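Type IV pilus assembly protein PilF (Thermus thermophilus HB8, PDB 5OIU) powers type IV pilus assembly as a hexameric AAA+ motor ATPase that binds ATP and magnesium. Local coordinates at the interface of chains A and B. Sequence-based numbering; all coordinates share one arbitrary frame. Chains: chain A/B, Type IV pilus assembly protein PilF.

Contact 1: the interface of chains A and B. Residues chain A 198, 202, 206-207, 209-210; chain B 78-80, 97-99.
A:Ala206 and B:Pro78 meet where the ATPase part of one PilF subunit packs on the amino-terminal part of its neighbour. PilF belongs to the type II/IV secretion ATPases. A:Arg209 and A:Gln210 open the RQDPD stretch that leads into the Walker B strand, 214-217. The CB of A:Ala206, on helix 200-207, lies 3.5 Å from both CB and CG of the B:Pro78 ring. The CD1 branch of A:Leu198 and, more loosely, the NE end of A:Arg202 approach the CD corner of the same ring. The CD1 branch of B:Leu99 also meets the A:Ala206 methyl, and it reaches the A:Phe207 ring at its edge, in plane, 3.8 Å from CE1.

The A:Arg209 side chain passes B:Ser97 and crosses B:Asp80 at about a right angle. Its CB sits 3.9 Å from CB of B:Ser97. Its CD comes within 4.0 Å of CG of the B:Asp80 carboxylate. The chain bends at chi3 (-113°), and NE, CZ and NH1 then all come near OD1 of B:Asp80. One face of the guanidinium lies against CA of A:Ala206 in its own chain. At the tip, NH2 forms a salt bridge with OD1 of B:Asp80. The modelled separation is too short to trust in detail, and the N-H does not point at the oxygen. The guanidinium and carboxylate planes are 41° apart.

A:Gln210 bends at chi2 and brings its amide over strand 90-101. NE2 donates a nearly straight hydrogen bond to the hydroxyl OG of B:Ser97, 2.9 Å long and 166° at the hydrogen. The hydroxyl lies close to the amide plane. The amide carbon CD of A:Gln210 also rests 3.7 Å from CB of B:Leu99.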
loop_
_atom_site.group_PDB
_atom_site.type_symbol
_atom_site.label_atom_id
_atom_site.label_comp_id
_atom_site.label_asym_id
_atom_site.label_seq_id
_atom_site.Cartn_x
_atom_site.Cartn_y
_atom_site.Cartn_z
ATOM N N LEU A 198 -24.404 -5.160 -11.914
ATOM C CA LEU A 198 -25.132 -4.022 -12.473
ATOM C C LEU A 198 -25.659 -3.153 -11.330
ATOM O O LEU A 198 -26.810 -3.261 -10.891
ATOM C CB LEU A 198 -26.257 -4.507 -13.370
ATOM C CG LEU A 198 -26.962 -3.452 -14.210
ATOM C CD1 LEU A 198 -25.927 -2.515 -14.840
ATOM C CD2 LEU A 198 -27.831 -4.127 -15.240
ATOM N N ARG A 202 -23.467 1.841 -12.357
ATOM C CA ARG A 202 -23.027 1.258 -13.616
ATOM C C ARG A 202 -24.087 1.444 -14.689
ATOM O O ARG A 202 -23.781 1.827 -15.823
ATOM C CB ARG A 202 -22.689 -0.217 -13.439
ATOM C CG ARG A 202 -21.718 -0.717 -14.514
ATOM C CD ARG A 202 -21.941 -2.179 -14.843
ATOM N NE ARG A 202 -20.928 -2.719 -15.756
ATOM C CZ ARG A 202 -19.744 -3.195 -15.373
ATOM N NH1 ARG A 202 -19.385 -3.189 -14.088
ATOM N NH2 ARG A 202 -18.915 -3.677 -16.288
ATOM N N ALA A 206 -24.092 3.748 -18.374
ATOM C CA ALA A 206 -24.462 3.199 -19.677
ATOM C C ALA A 206 -25.615 3.978 -20.293
ATOM O O ALA A 206 -25.667 4.154 -21.518
ATOM C CB ALA A 206 -24.836 1.724 -19.552
ATOM N N PHE A 207 -26.556 4.443 -19.461
ATOM C CA PHE A 207 -27.666 5.262 -19.953
ATOM C C PHE A 207 -27.155 6.443 -20.766
ATOM O O PHE A 207 -27.755 6.820 -21.778
ATOM C CB PHE A 207 -28.522 5.794 -18.788
ATOM C CG PHE A 207 -29.353 4.753 -18.081
ATOM C CD1 PHE A 207 -29.325 3.413 -18.477
ATOM C CD2 PHE A 207 -30.174 5.127 -17.022
ATOM C CE1 PHE A 207 -30.094 2.472 -17.826
ATOM C CE2 PHE A 207 -30.963 4.191 -16.358
ATOM C CZ PHE A 207 -30.926 2.862 -16.747
ATOM N N ARG A 209 -24.948 6.647 -22.835
ATOM C CA ARG A 209 -24.700 6.273 -24.223
ATOM C C ARG A 209 -25.930 5.667 -24.895
ATOM O O ARG A 209 -25.828 5.157 -26.015
ATOM C CB ARG A 209 -23.511 5.305 -24.290
ATOM C CG ARG A 209 -22.294 5.763 -23.440
ATOM C CD ARG A 209 -21.245 4.636 -23.228
ATOM N NE ARG A 209 -21.101 4.149 -21.838
ATOM C CZ ARG A 209 -21.309 2.881 -21.440
ATOM N NH1 ARG A 209 -21.151 2.537 -20.161
ATOM N NH2 ARG A 209 -21.695 1.948 -22.308
ATOM N N GLN A 210 -27.095 5.747 -24.254
ATOM C CA GLN A 210 -28.326 5.167 -24.771
ATOM C C GLN A 210 -29.247 6.207 -25.384
ATOM O O GLN A 210 -30.422 5.915 -25.637
ATOM C CB GLN A 210 -29.069 4.409 -23.674
ATOM C CG GLN A 210 -28.502 3.057 -23.377
ATOM C CD GLN A 210 -29.063 1.988 -24.289
ATOM O OE1 GLN A 210 -30.271 1.882 -24.461
ATOM N NE2 GLN A 210 -28.183 1.178 -24.869
ATOM N N PRO B 78 -23.994 -3.880 -19.427
ATOM C CA PRO B 78 -23.909 -3.077 -20.650
ATOM C C PRO B 78 -22.490 -3.053 -21.186
ATOM O O PRO B 78 -21.523 -2.909 -20.437
ATOM C CB PRO B 78 -24.365 -1.684 -20.200
ATOM C CG PRO B 78 -24.118 -1.647 -18.748
ATOM C CD PRO B 78 -24.218 -3.053 -18.229
ATOM N N GLN B 79 -22.374 -3.213 -22.494
ATOM C CA GLN B 79 -21.117 -3.056 -23.205
ATOM C C GLN B 79 -21.258 -1.897 -24.174
ATOM O O GLN B 79 -22.353 -1.357 -24.355
ATOM C CB GLN B 79 -20.736 -4.344 -23.955
ATOM C CG GLN B 79 -21.386 -5.599 -23.368
ATOM C CD GLN B 79 -21.023 -6.885 -24.109
ATOM O OE1 GLN B 79 -19.876 -7.080 -24.537
ATOM N NE2 GLN B 79 -22.006 -7.780 -24.249
ATOM N N ASP B 80 -20.148 -1.521 -24.818
ATOM C CA ASP B 80 -20.221 -0.541 -25.897
ATOM C C ASP B 80 -18.966 -0.610 -26.751
ATOM O O ASP B 80 -17.919 -1.083 -26.320
ATOM C CB ASP B 80 -20.432 0.887 -25.380
ATOM C CG ASP B 80 -19.509 1.230 -24.261
ATOM O OD1 ASP B 80 -19.743 0.755 -23.130
ATOM O OD2 ASP B 80 -18.545 1.971 -24.514
ATOM N N SER B 97 -24.097 0.916 -28.172
ATOM C CA SER B 97 -24.313 0.695 -26.742
ATOM C C SER B 97 -25.390 -0.364 -26.544
ATOM O O SER B 97 -26.529 -0.185 -26.983
ATOM C CB SER B 97 -24.719 1.994 -26.047
ATOM O OG SER B 97 -25.360 1.723 -24.812
ATOM N N THR B 98 -25.043 -1.466 -25.892
ATOM C CA THR B 98 -26.068 -2.419 -25.498
ATOM C C THR B 98 -26.326 -2.279 -24.009
ATOM O O THR B 98 -25.442 -1.885 -23.246
ATOM C CB THR B 98 -25.691 -3.870 -25.808
ATOM O OG1 THR B 98 -24.448 -4.186 -25.175
ATOM C CG2 THR B 98 -25.614 -4.101 -27.305
ATOM N N LEU B 99 -27.549 -2.626 -23.609
ATOM C CA LEU B 99 -28.015 -2.424 -22.258
ATOM C C LEU B 99 -29.155 -3.375 -21.925
ATOM O O LEU B 99 -30.172 -3.406 -22.631
ATOM C CB LEU B 99 -28.460 -0.985 -22.089
ATOM C CG LEU B 99 -29.072 -0.704 -20.730
ATOM C CD1 LEU B 99 -28.042 -0.010 -19.825
ATOM C CD2 LEU B 99 -30.282 0.156 -21.009
#

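Contact 2: the interface of chains A and B. Residues chain A 172, 209-211; chain B 26, 28, 41, 95, 97, 108, 110.
A:Asp211 enters a polar, charged pocket of chain B at a subunit interface of the PilF hexamer, where it helps join the ATPase part of one copy to the strands of the next. The Asp belongs to the RQDPD stretch ahead of the Walker B strand. Its CG is anti to the backbone N (chi1 -178°), which sends the carboxylate out to B:Arg41, B:His28 and B:Arg110. OD2 accepts two hydrogen bonds. NE of B:Arg41 meets OD2 of A:Asp211 tip to tip at 2.7 Å, on the syn lone pair of OD2, and OD2 lies in the guanidinium plane. NE2 of B:His28 reaches OD2 of A:Asp211 from the anti side, also at 2.7 Å, tilted a little from the carboxylate plane. OD2 lies in the imidazole plane, and ring and carboxylate are turned 54° apart.

B:Arg41 grips side-on. Its NH2 gives a second, more bent hydrogen bond to the backbone O of A:Asp211, at 3.2 Å and from above the carbonyl plane. OD1 of A:Asp211 forms a salt bridge with NH2 of B:Arg110 at 3.2 Å and lies at the edge of that guanidinium. B:Arg110 is steadied from its own side by a salt bridge from NE to OD2 of B:Asp26, 2.7 Å long.

The B:Asp26 and A:Asp211 carboxylates also stack, their planes 16° apart and their CG atoms 3.4 Å from each other. Such a pairing of acids would be unfavourable alone; the two arginines probably offset it.

Beside this cluster, CG2 of B:Val108 packs on the amide end of A:Gln210, and CG1 on CB of A:Asp211. CA of A:Arg209 sits over the centre of one face of the B:Arg95 guanidinium, 3.9 Å from its plane. The site thus ties the loop leading to Walker B to the neighbouring subunit, and it may help link nucleotide-driven movement to that neighbour.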
loop_
_atom_site.group_PDB
_atom_site.type_symbol
_atom_site.label_atom_id
_atom_site.label_comp_id
_atom_site.label_asym_id
_atom_site.label_seq_id
_atom_site.Cartn_x
_atom_site.Cartn_y
_atom_site.Cartn_z
ATOM N N ASN A 172 -37.002 8.765 -25.600
ATOM C CA ASN A 172 -36.491 7.561 -24.987
ATOM C C ASN A 172 -36.561 7.756 -23.479
ATOM O O ASN A 172 -35.894 8.643 -22.928
ATOM C CB ASN A 172 -35.073 7.282 -25.447
ATOM C CG ASN A 172 -34.545 6.016 -24.868
ATOM O OD1 ASN A 172 -35.307 5.187 -24.387
ATOM N ND2 ASN A 172 -33.235 5.855 -24.899
ATOM N N ARG A 209 -24.948 6.647 -22.835
ATOM C CA ARG A 209 -24.700 6.273 -24.223
ATOM C C ARG A 209 -25.930 5.667 -24.895
ATOM O O ARG A 209 -25.828 5.157 -26.015
ATOM C CB ARG A 209 -23.511 5.305 -24.290
ATOM C CG ARG A 209 -22.294 5.763 -23.440
ATOM C CD ARG A 209 -21.245 4.636 -23.228
ATOM N NE ARG A 209 -21.101 4.149 -21.838
ATOM C CZ ARG A 209 -21.309 2.881 -21.440
ATOM N NH1 ARG A 209 -21.151 2.537 -20.161
ATOM N NH2 ARG A 209 -21.695 1.948 -22.308
ATOM N N GLN A 210 -27.095 5.747 -24.254
ATOM C CA GLN A 210 -28.326 5.167 -24.771
ATOM C C GLN A 210 -29.247 6.207 -25.384
ATOM O O GLN A 210 -30.422 5.915 -25.637
ATOM C CB GLN A 210 -29.069 4.409 -23.674
ATOM C CG GLN A 210 -28.502 3.057 -23.377
ATOM C CD GLN A 210 -29.063 1.988 -24.289
ATOM O OE1 GLN A 210 -30.271 1.882 -24.461
ATOM N NE2 GLN A 210 -28.183 1.178 -24.869
ATOM N N ASP A 211 -28.731 7.403 -25.648
ATOM C CA ASP A 211 -29.493 8.470 -26.282
ATOM C C ASP A 211 -30.844 8.652 -25.579
ATOM O O ASP A 211 -31.902 8.576 -26.208
ATOM C CB ASP A 211 -29.679 8.186 -27.766
ATOM C CG ASP A 211 -30.414 9.287 -28.482
ATOM O OD1 ASP A 211 -30.225 10.468 -28.115
ATOM O OD2 ASP A 211 -31.223 8.971 -29.379
ATOM N N ASP B 26 -29.653 8.809 -34.359
ATOM C CA ASP B 26 -29.534 7.591 -33.568
ATOM C C ASP B 26 -30.518 6.520 -34.033
ATOM O O ASP B 26 -31.612 6.817 -34.527
ATOM C CB ASP B 26 -29.773 7.874 -32.074
ATOM C CG ASP B 26 -28.917 9.018 -31.540
ATOM O OD1 ASP B 26 -29.280 10.203 -31.746
ATOM O OD2 ASP B 26 -27.887 8.722 -30.895
ATOM N N HIS B 28 -32.455 3.113 -32.428
ATOM C CA HIS B 28 -32.846 2.415 -31.205
ATOM C C HIS B 28 -33.494 1.083 -31.554
ATOM O O HIS B 28 -34.468 1.048 -32.311
ATOM C CB HIS B 28 -33.825 3.246 -30.376
ATOM C CG HIS B 28 -33.238 4.514 -29.854
ATOM N ND1 HIS B 28 -33.177 4.804 -28.509
ATOM C CD2 HIS B 28 -32.686 5.571 -30.494
ATOM C CE1 HIS B 28 -32.608 5.984 -28.344
ATOM N NE2 HIS B 28 -32.298 6.470 -29.533
ATOM N N ARG B 41 -33.975 8.503 -34.433
ATOM C CA ARG B 41 -34.063 9.914 -34.068
ATOM C C ARG B 41 -33.760 10.753 -35.309
ATOM O O ARG B 41 -32.630 10.750 -35.832
ATOM C CB ARG B 41 -33.134 10.284 -32.908
ATOM C CG ARG B 41 -33.555 11.602 -32.200
ATOM C CD ARG B 41 -32.623 11.985 -31.040
ATOM N NE ARG B 41 -32.787 11.089 -29.902
ATOM C CZ ARG B 41 -33.738 11.224 -28.981
ATOM N NH1 ARG B 41 -34.594 12.232 -29.054
ATOM N NH2 ARG B 41 -33.832 10.350 -27.984
ATOM N N ARG B 95 -21.398 4.746 -32.812
ATOM C CA ARG B 95 -21.171 4.369 -31.426
ATOM C C ARG B 95 -22.269 3.389 -31.021
ATOM O O ARG B 95 -23.456 3.713 -31.122
ATOM C CB ARG B 95 -21.174 5.611 -30.532
ATOM C CG ARG B 95 -20.673 5.388 -29.094
ATOM C CD ARG B 95 -21.355 6.349 -28.122
ATOM N NE ARG B 95 -22.811 6.347 -28.264
ATOM C CZ ARG B 95 -23.595 7.356 -27.899
ATOM N NH1 ARG B 95 -23.047 8.443 -27.363
ATOM N NH2 ARG B 95 -24.918 7.281 -28.081
ATOM N N SER B 97 -24.097 0.916 -28.172
ATOM C CA SER B 97 -24.313 0.695 -26.742
ATOM C C SER B 97 -25.390 -0.364 -26.544
ATOM O O SER B 97 -26.529 -0.185 -26.983
ATOM C CB SER B 97 -24.719 1.994 -26.047
ATOM O OG SER B 97 -25.360 1.723 -24.812
ATOM N N VAL B 108 -28.491 0.817 -28.915
ATOM C CA VAL B 108 -28.529 2.164 -29.462
ATOM C C VAL B 108 -27.252 2.364 -30.263
ATOM O O VAL B 108 -26.150 2.138 -29.747
ATOM C CB VAL B 108 -28.651 3.224 -28.353
ATOM C CG1 VAL B 108 -28.635 4.632 -28.954
ATOM C CG2 VAL B 108 -29.904 3.000 -27.530
ATOM N N ARG B 110 -25.441 5.389 -32.291
ATOM C CA ARG B 110 -25.454 6.800 -32.655
ATOM C C ARG B 110 -24.585 7.027 -33.883
ATOM O O ARG B 110 -23.469 6.509 -33.972
ATOM C CB ARG B 110 -24.956 7.700 -31.520
ATOM C CG ARG B 110 -24.425 9.030 -32.096
ATOM C CD ARG B 110 -24.488 10.220 -31.167
ATOM N NE ARG B 110 -25.795 10.397 -30.565
ATOM C CZ ARG B 110 -25.951 10.720 -29.289
ATOM N NH1 ARG B 110 -24.872 10.905 -28.536
ATOM N NH2 ARG B 110 -27.163 10.855 -28.765
#

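Contact 1 and contact 2 are neighbouring parts of one interface, with the centres of their C-alpha atoms about 10 Å apart. They share A:Arg209, A:Gln210 and B:Ser97. On chain A, helix 200-207 serves contact 1, and the loop after it runs on into contact 2. On chain B, strand 90-101 passes through both. Contact 1 is more apolar, while contact 2 is dominated by charge. Together they fix a short continuous segment of one subunit on the strands of the next. Repeated between copies, this interface would help hold the hexamer together and could pass movement from subunit to subunit.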